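Local coordinates for protein glutathione S-transferase (Bombyx mori, PDB 3AY8) that probably catalyses the conjugation of glutathione to electrophilic compounds and works as a homodimer, at residues L4-F9 / R16-A21; L20-I25 / C73-K78; Q98-D103 / P156-T161. All coordinates share one frame; numbering follows the deposited sequence.

Contact 1: L4-F9 / R16-A21; sequences LKLYHF and RGALLA
The guanidinium of Arg16, whose aliphatic part lies against the His8 ring, is gripped from several directions by oxygens beyond the two segments. NE donates to Pro10 O, NH1 to Val11 O and Ser169 OG, and NH2 to Ala165 O and Asn199 OD1, so all three nitrogens are satisfied although the residue is buried. Ser169, Ala165 and Asn199 belong to helices 158-173 and 196-213, and the side chain thereby ties helix 13-25 to the helical domain. The bend at chi3 (-81°) turns the charged end off the line of the chain, leaving CG and the backbone of Arg16 to face His8. No hydrogen bond spans 4-9 and 16-21; what joins them is apolar contact and shape. Strand 5-8 sends alternate side chains, those of Leu6 and His8, toward the helix. Backbone N of Arg16 sits at the edge of the imidazole, close to its plane, whereas Leu19 CB lies 4.3 Å above one face, displaced toward the rim. Leu19 CD2 also reaches the ring, the two side chains crossing at about a right angle. Two residues earlier on the strand, Leu6 CD2 packs on Leu19 CB at 3.9 Å, and the other branch, CD1, is 4.3 Å from Ala18 CB. With CG swung opposite the backbone N (chi1 -175°), Leu6 extends both methyls toward the helix. Leu6 CA and Leu19 CA are 7.7 Å apart, and the local axes approach to 9.3 Å. Strand and helix run nearly antiparallel, at 152°. Leu19 additionally touches Ile31 on the neighbouring parallel strand 30-33. This is the first half of a beta-alpha-beta crossover, the opening unit of the thioredoxin-like N-terminal domain of glutathione transferases.

Contact 2: L20-I25 / C73-K78; sequences LAARAI and CYLADK
Leu75 and Ala22 meet methyl to methyl, with Leu75 CD1 4.0 Å from Ala22 CB. The leucine is the bump here: its CG stands opposite the carbonyl carbon (chi1 -66°) and its second torsion is extended, which projects the branched end from helix 68-79 across to helix 13-25. The hollow it enters is shallow, floored by the small Ala22 and bordered on one side by Ile25. In return Ile25 pushes toward the other helix and meets the base of the leucine. In the conformer described, one of two modelled, Ile25 CD1 lies 3.5 Å from Leu75 CB, and the side chains cross at about a right angle. The same conformer places Ile25 CG2 4.1 Å from Ala76 CA, where a single methyl side chain leaves the backbone accessible; details that depend on this rotamer remain tentative. Small residues on both partners fit the closeness of the helices: Ile25 CA and Ala76 CA are 6.4 Å apart, and the local axes approach to 9.5 Å. Their directions differ by only 15°, so bumps and hollows follow one another along almost parallel helices. No hydrogen bond crosses, and all four touching residues are buried. Leu75 also rests on Leu58 of strand 57-60, which places it on the sheet side of the helix pair, while Tyr74 hydrogen-bonds Gln91 of the second subunit. Two near-parallel helices lying side by side on one face of the mixed sheet are the arrangement of the thioredoxin-like domain of glutathione transferases.

Contact 3: Q98-D103 / P156-T161; sequences QRLYFD and PTIADT
Leu100 is the main contributor from helix 90-120 to the contact with the start of helix 158-173, and its two methyls divide the work. CB leaves helix 90-120 beside the other segment rather than pointing at it, and neither CB nor CG makes a close approach there. CG stands opposite the carbonyl carbon (chi1 -70°), and this carries the fork back toward 158-159. From it CD2 settles on backbone, 3.7 Å from Ile158 O and 3.9 Å from Ala159 CA. CD1 instead meets a side chain, lying 3.9 Å from Ile158 CD1 as the two residues cross at an oblique angle. The small side chain of Ala159 permits an intimate approach, with Leu100 CA and Ala159 CA only 5.4 Å apart. The turn that receives Leu100 is closed by a capping box of Thr157 and Asp160, a feature known at the start of this helix in glutathione transferases. Thr157 N donates to Asp160 OD2 at 2.8 Å, using the anti lone pair of the carboxylate with an angle of 158° at the hydrogen. The reciprocal bond, Ala159 N to Thr157 OG1, is longer at 3.3 Å and more bent (135°). Asp160 OD1 accepts from Val151 N and Trp186 NE1, so the capping carboxylate is itself fixed by a second shell. Beside Leu100, Arg99 contributes its CB, 3.7 Å from Ala159 CB. Beyond that carbon the chain bends at chi2 and leads away to a hydrogen bond from NE to Val151 O and a cation-pi contact with Phe144. Leu100 also packs on Tyr101 of the second subunit.

Contacts 1 and 2 share Leu20 and Ala21 on helix 13-25, their centres about 10 Å apart, and they meet where Leu4 CD2 touches Leu75 CD2 at 4.0 Å. Contact 3 belongs to the helical domain, its centre about 12 Å from that of contact 2 and about 16 Å from that of contact 1. Across the domain boundary, Cys73 SG is 3.6 Å from Leu100 CD1, while Leu20 CD1 lies 3.5 Å from Thr161 O. Packing is thus continuous from sheet to helical domain. Bound glycerol, probably from the crystallisation liquor, lies about 6 Å from the side chain of Leu19 in contact 1 and about 5 Å from that of Ala22 in contact 2.

Contact 1: L4-F9 / R16-A21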
# COMPACT_ATOMS: atom_id res chain seq x y z
N LEU A 4 20.51 -11.23 -11.81
CA LEU A 4 19.39 -10.68 -11.04
C LEU A 4 19.20 -11.48 -9.74
O LEU A 4 19.12 -12.71 -9.76
CB LEU A 4 18.14 -10.72 -11.91
CG LEU A 4 16.84 -10.06 -11.45
CD1 LEU A 4 16.96 -8.54 -11.39
CD2 LEU A 4 15.71 -10.46 -12.38
N LYS A 5 19.12 -10.78 -8.60
CA LYS A 5 19.00 -11.44 -7.30
C LYS A 5 17.81 -10.97 -6.43
O LYS A 5 17.55 -9.77 -6.32
CB LYS A 5 20.31 -11.30 -6.52
CG LYS A 5 20.35 -12.08 -5.21
CD LYS A 5 21.62 -12.91 -5.07
CE LYS A 5 22.83 -12.08 -4.62
NZ LYS A 5 23.94 -12.97 -4.11
N LEU A 6 17.12 -11.92 -5.82
CA LEU A 6 16.06 -11.62 -4.85
C LEU A 6 16.44 -12.14 -3.47
O LEU A 6 16.72 -13.32 -3.31
CB LEU A 6 14.72 -12.24 -5.29
CG LEU A 6 13.50 -11.91 -4.41
CD1 LEU A 6 13.08 -10.46 -4.59
CD2 LEU A 6 12.34 -12.83 -4.71
N TYR A 7 16.48 -11.23 -2.49
CA TYR A 7 16.64 -11.63 -1.10
C TYR A 7 15.25 -11.91 -0.53
O TYR A 7 14.40 -11.02 -0.47
CB TYR A 7 17.38 -10.56 -0.30
CG TYR A 7 18.81 -10.37 -0.78
CD1 TYR A 7 19.87 -11.03 -0.14
CD2 TYR A 7 19.10 -9.58 -1.89
CE1 TYR A 7 21.19 -10.88 -0.59
CE2 TYR A 7 20.41 -9.42 -2.34
CZ TYR A 7 21.44 -10.08 -1.69
OH TYR A 7 22.73 -9.93 -2.12
N HIS A 8 15.05 -13.16 -0.10
CA HIS A 8 13.71 -13.73 0.04
C HIS A 8 13.55 -14.49 1.35
O HIS A 8 14.44 -15.25 1.75
CB HIS A 8 13.43 -14.66 -1.16
CG HIS A 8 12.10 -15.35 -1.13
ND1 HIS A 8 11.96 -16.71 -1.33
CD2 HIS A 8 10.85 -14.86 -0.96
CE1 HIS A 8 10.68 -17.03 -1.28
NE2 HIS A 8 9.98 -15.93 -1.05
N PHE A 9 12.42 -14.29 2.01
CA PHE A 9 12.07 -15.08 3.19
C PHE A 9 10.76 -15.82 2.87
O PHE A 9 9.70 -15.19 2.87
CB PHE A 9 11.91 -14.16 4.42
CG PHE A 9 11.60 -14.89 5.73
CD1 PHE A 9 12.15 -16.14 6.01
CD2 PHE A 9 10.77 -14.29 6.68
CE1 PHE A 9 11.88 -16.78 7.23
CE2 PHE A 9 10.49 -14.92 7.89
CZ PHE A 9 11.05 -16.17 8.17
N ARG A 16 6.92 -13.60 -0.84
CA ARG A 16 6.38 -14.60 -1.76
C ARG A 16 5.71 -13.96 -2.98
O ARG A 16 5.80 -14.49 -4.09
CB ARG A 16 5.43 -15.57 -1.04
CG ARG A 16 6.17 -16.74 -0.37
CD ARG A 16 5.20 -17.72 0.31
NE ARG A 16 4.76 -17.26 1.63
CZ ARG A 16 3.56 -16.73 1.88
NH1 ARG A 16 3.25 -16.32 3.11
NH2 ARG A 16 2.67 -16.61 0.91
N GLY A 17 5.08 -12.80 -2.79
CA GLY A 17 4.44 -12.06 -3.88
C GLY A 17 5.43 -11.55 -4.92
O GLY A 17 5.16 -11.56 -6.12
N ALA A 18 6.58 -11.10 -4.44
CA ALA A 18 7.67 -10.67 -5.34
C ALA A 18 8.21 -11.85 -6.15
O ALA A 18 8.43 -11.72 -7.37
CB ALA A 18 8.78 -10.00 -4.54
N LEU A 19 8.43 -13.00 -5.50
CA LEU A 19 8.93 -14.19 -6.22
C LEU A 19 7.91 -14.72 -7.22
O LEU A 19 8.25 -15.05 -8.37
CB LEU A 19 9.40 -15.28 -5.24
CG LEU A 19 9.98 -16.57 -5.86
CD1 LEU A 19 11.14 -16.31 -6.81
CD2 LEU A 19 10.37 -17.58 -4.78
N LEU A 20 6.64 -14.76 -6.81
CA LEU A 20 5.58 -15.18 -7.71
C LEU A 20 5.54 -14.34 -8.98
O LEU A 20 5.24 -14.86 -10.06
CB LEU A 20 4.22 -15.12 -7.00
CG LEU A 20 3.79 -16.32 -6.15
CD1 LEU A 20 2.62 -15.93 -5.25
CD2 LEU A 20 3.40 -17.54 -7.01
N ALA A 21 5.79 -13.03 -8.85
CA ALA A 21 5.84 -12.14 -10.02
C ALA A 21 7.01 -12.53 -10.93
O ALA A 21 6.86 -12.60 -12.15
CB ALA A 21 5.97 -10.68 -9.60

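Contact 2: L20-I25 / C73-K78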
# COMPACT_ATOMS: atom_id res chain seq x y z
N LEU A 20 6.64 -14.76 -6.81
CA LEU A 20 5.58 -15.18 -7.71
C LEU A 20 5.54 -14.34 -8.98
O LEU A 20 5.24 -14.86 -10.06
CB LEU A 20 4.22 -15.12 -7.00
CG LEU A 20 3.79 -16.32 -6.15
CD1 LEU A 20 2.62 -15.93 -5.25
CD2 LEU A 20 3.40 -17.54 -7.01
N ALA A 21 5.79 -13.03 -8.85
CA ALA A 21 5.84 -12.14 -10.02
C ALA A 21 7.01 -12.53 -10.93
O ALA A 21 6.86 -12.60 -12.15
CB ALA A 21 5.97 -10.68 -9.60
N ALA A 22 8.18 -12.77 -10.33
CA ALA A 22 9.35 -13.24 -11.10
C ALA A 22 9.02 -14.56 -11.83
O ALA A 22 9.34 -14.70 -13.00
CB ALA A 22 10.56 -13.40 -10.19
N ARG A 23 8.36 -15.50 -11.15
CA ARG A 23 7.94 -16.76 -11.79
C ARG A 23 6.97 -16.51 -12.94
O ARG A 23 7.10 -17.13 -14.00
CB ARG A 23 7.30 -17.75 -10.80
CG ARG A 23 8.15 -18.09 -9.55
CD ARG A 23 9.59 -18.45 -9.90
NE ARG A 23 10.29 -19.18 -8.84
CZ ARG A 23 11.57 -19.52 -8.92
NH1 ARG A 23 12.29 -19.17 -9.97
NH2 ARG A 23 12.14 -20.20 -7.94
N ALA A 24 6.01 -15.61 -12.73
CA ALA A 24 4.98 -15.34 -13.73
C ALA A 24 5.55 -14.75 -15.03
O ALA A 24 5.16 -15.18 -16.11
CB ALA A 24 3.90 -14.42 -13.16
N ILE A 25 6.46 -13.79 -14.90
CA ILE A 25 7.05 -13.16 -16.08
C ILE A 25 8.17 -14.02 -16.67
O ILE A 25 8.57 -13.81 -17.82
CB ILE A 25 7.48 -11.69 -15.86
CG1 ILE A 25 8.23 -11.53 -14.54
CG2 ILE A 25 6.26 -10.76 -15.93
CD1 ILE A 25 7.96 -10.21 -13.80
N CYS A 73 6.20 -4.64 -10.29
CA CYS A 73 5.99 -3.71 -11.40
C CYS A 73 7.30 -3.45 -12.18
O CYS A 73 7.29 -3.32 -13.40
CB CYS A 73 5.43 -2.37 -10.90
SG CYS A 73 3.78 -2.49 -10.16
N TYR A 74 8.40 -3.35 -11.45
CA TYR A 74 9.71 -3.12 -12.06
C TYR A 74 10.14 -4.33 -12.92
O TYR A 74 10.54 -4.16 -14.08
CB TYR A 74 10.75 -2.85 -10.98
CG TYR A 74 12.16 -2.82 -11.52
CD1 TYR A 74 12.61 -1.71 -12.25
CD2 TYR A 74 13.03 -3.89 -11.34
CE1 TYR A 74 13.89 -1.68 -12.77
CE2 TYR A 74 14.32 -3.86 -11.85
CZ TYR A 74 14.74 -2.75 -12.57
OH TYR A 74 16.02 -2.70 -13.07
N LEU A 75 10.03 -5.53 -12.34
CA LEU A 75 10.29 -6.77 -13.08
C LEU A 75 9.41 -6.94 -14.31
O LEU A 75 9.89 -7.33 -15.38
CB LEU A 75 10.15 -7.99 -12.16
CG LEU A 75 11.15 -8.13 -11.01
CD1 LEU A 75 10.86 -9.40 -10.22
CD2 LEU A 75 12.58 -8.18 -11.56
N ALA A 76 8.11 -6.65 -14.17
CA ALA A 76 7.19 -6.80 -15.29
C ALA A 76 7.55 -5.88 -16.47
O ALA A 76 7.59 -6.33 -17.62
CB ALA A 76 5.76 -6.60 -14.85
N ASP A 77 7.81 -4.60 -16.18
CA ASP A 77 8.19 -3.63 -17.22
C ASP A 77 9.62 -3.87 -17.77
O ASP A 77 9.84 -3.74 -18.97
CB ASP A 77 8.05 -2.18 -16.72
CG ASP A 77 6.62 -1.65 -16.85
OD1 ASP A 77 5.78 -2.28 -17.52
OD2 ASP A 77 6.32 -0.57 -16.28
N LYS A 78 10.56 -4.23 -16.90
CA LYS A 78 11.94 -4.40 -17.34
C LYS A 78 12.18 -5.72 -18.12
O LYS A 78 12.87 -5.72 -19.14
CB LYS A 78 12.92 -4.26 -16.16
CG LYS A 78 14.40 -4.34 -16.53
CD LYS A 78 15.02 -2.98 -16.77
CE LYS A 78 16.46 -3.10 -17.22
NZ LYS A 78 17.39 -3.54 -16.12

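Contact 3: Q98-D103 / P156-T161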
# COMPACT_ATOMS: atom_id res chain seq x y z
N GLN A 98 -4.29 -0.23 -8.68
CA GLN A 98 -5.37 -0.13 -7.71
C GLN A 98 -5.46 -1.40 -6.86
O GLN A 98 -5.49 -1.32 -5.63
CB GLN A 98 -6.70 0.15 -8.42
CG GLN A 98 -7.88 0.48 -7.52
CD GLN A 98 -9.21 0.28 -8.24
OE1 GLN A 98 -9.63 -0.86 -8.50
NE2 GLN A 98 -9.86 1.37 -8.57
N ARG A 99 -5.49 -2.58 -7.51
CA ARG A 99 -5.54 -3.83 -6.75
C ARG A 99 -4.27 -4.05 -5.93
O ARG A 99 -4.33 -4.61 -4.83
CB ARG A 99 -5.79 -5.05 -7.67
CG ARG A 99 -6.97 -4.94 -8.62
CD ARG A 99 -8.30 -4.62 -7.97
NE ARG A 99 -9.40 -5.10 -8.81
CZ ARG A 99 -10.54 -4.45 -9.05
NH1 ARG A 99 -10.76 -3.26 -8.53
NH2 ARG A 99 -11.46 -5.00 -9.82
N LEU A 100 -3.12 -3.62 -6.45
CA LEU A 100 -1.86 -3.70 -5.71
C LEU A 100 -1.91 -2.84 -4.46
O LEU A 100 -1.52 -3.30 -3.39
CB LEU A 100 -0.65 -3.32 -6.59
CG LEU A 100 -0.28 -4.33 -7.69
CD1 LEU A 100 0.71 -3.73 -8.71
CD2 LEU A 100 0.27 -5.64 -7.08
N TYR A 101 -2.40 -1.61 -4.58
CA TYR A 101 -2.55 -0.75 -3.40
C TYR A 101 -3.58 -1.29 -2.44
O TYR A 101 -3.40 -1.20 -1.23
CB TYR A 101 -2.83 0.72 -3.77
CG TYR A 101 -1.58 1.40 -4.30
CD1 TYR A 101 -0.50 1.71 -3.46
CD2 TYR A 101 -1.47 1.70 -5.65
CE1 TYR A 101 0.65 2.31 -3.97
CE2 TYR A 101 -0.33 2.29 -6.16
CZ TYR A 101 0.72 2.59 -5.33
OH TYR A 101 1.85 3.18 -5.87
N PHE A 102 -4.65 -1.90 -2.96
CA PHE A 102 -5.60 -2.65 -2.12
C PHE A 102 -4.89 -3.77 -1.33
O PHE A 102 -5.13 -3.92 -0.14
CB PHE A 102 -6.76 -3.16 -2.97
CG PHE A 102 -7.64 -4.16 -2.28
CD1 PHE A 102 -8.73 -3.74 -1.52
CD2 PHE A 102 -7.39 -5.53 -2.40
CE1 PHE A 102 -9.55 -4.68 -0.88
CE2 PHE A 102 -8.22 -6.48 -1.77
CZ PHE A 102 -9.30 -6.05 -1.02
N ASP A 103 -4.02 -4.54 -2.00
CA ASP A 103 -3.24 -5.56 -1.31
C ASP A 103 -2.40 -4.94 -0.17
O ASP A 103 -2.38 -5.46 0.95
CB ASP A 103 -2.31 -6.30 -2.29
CG ASP A 103 -1.56 -7.45 -1.63
OD1 ASP A 103 -2.23 -8.38 -1.13
OD2 ASP A 103 -0.32 -7.42 -1.60
N PRO A 156 -4.66 -13.23 -15.87
CA PRO A 156 -3.92 -12.99 -14.63
C PRO A 156 -2.91 -11.84 -14.78
O PRO A 156 -2.40 -11.61 -15.87
CB PRO A 156 -3.22 -14.32 -14.34
CG PRO A 156 -3.21 -15.07 -15.65
CD PRO A 156 -4.36 -14.55 -16.47
N THR A 157 -2.67 -11.11 -13.69
CA THR A 157 -1.72 -10.00 -13.72
C THR A 157 -0.87 -10.11 -12.46
O THR A 157 -1.12 -10.99 -11.63
CB THR A 157 -2.43 -8.63 -13.76
OG1 THR A 157 -3.27 -8.48 -12.60
CG2 THR A 157 -3.31 -8.48 -15.04
N ILE A 158 0.12 -9.23 -12.31
CA ILE A 158 0.87 -9.16 -11.06
C ILE A 158 -0.01 -8.79 -9.85
O ILE A 158 0.39 -9.01 -8.72
CB ILE A 158 2.12 -8.22 -11.12
CG1 ILE A 158 1.72 -6.77 -11.38
CG2 ILE A 158 3.15 -8.73 -12.14
CD1 ILE A 158 2.92 -5.80 -11.23
N ALA A 159 -1.20 -8.23 -10.09
CA ALA A 159 -2.14 -8.02 -8.97
C ALA A 159 -2.58 -9.38 -8.39
O ALA A 159 -2.72 -9.53 -7.17
CB ALA A 159 -3.34 -7.20 -9.43
N ASP A 160 -2.74 -10.39 -9.24
CA ASP A 160 -3.07 -11.74 -8.75
C ASP A 160 -1.93 -12.40 -7.99
O ASP A 160 -2.19 -13.05 -6.99
CB ASP A 160 -3.52 -12.66 -9.89
CG ASP A 160 -4.74 -12.11 -10.61
OD1 ASP A 160 -5.86 -12.28 -10.08
OD2 ASP A 160 -4.56 -11.54 -11.70
N THR A 161 -0.69 -12.25 -8.46
CA THR A 161 0.43 -12.84 -7.73
C THR A 161 0.57 -12.26 -6.31
O THR A 161 0.76 -13.00 -5.35
CB THR A 161 1.75 -12.80 -8.52
OG1 THR A 161 1.94 -11.49 -9.06
CG2 THR A 161 1.70 -13.81 -9.69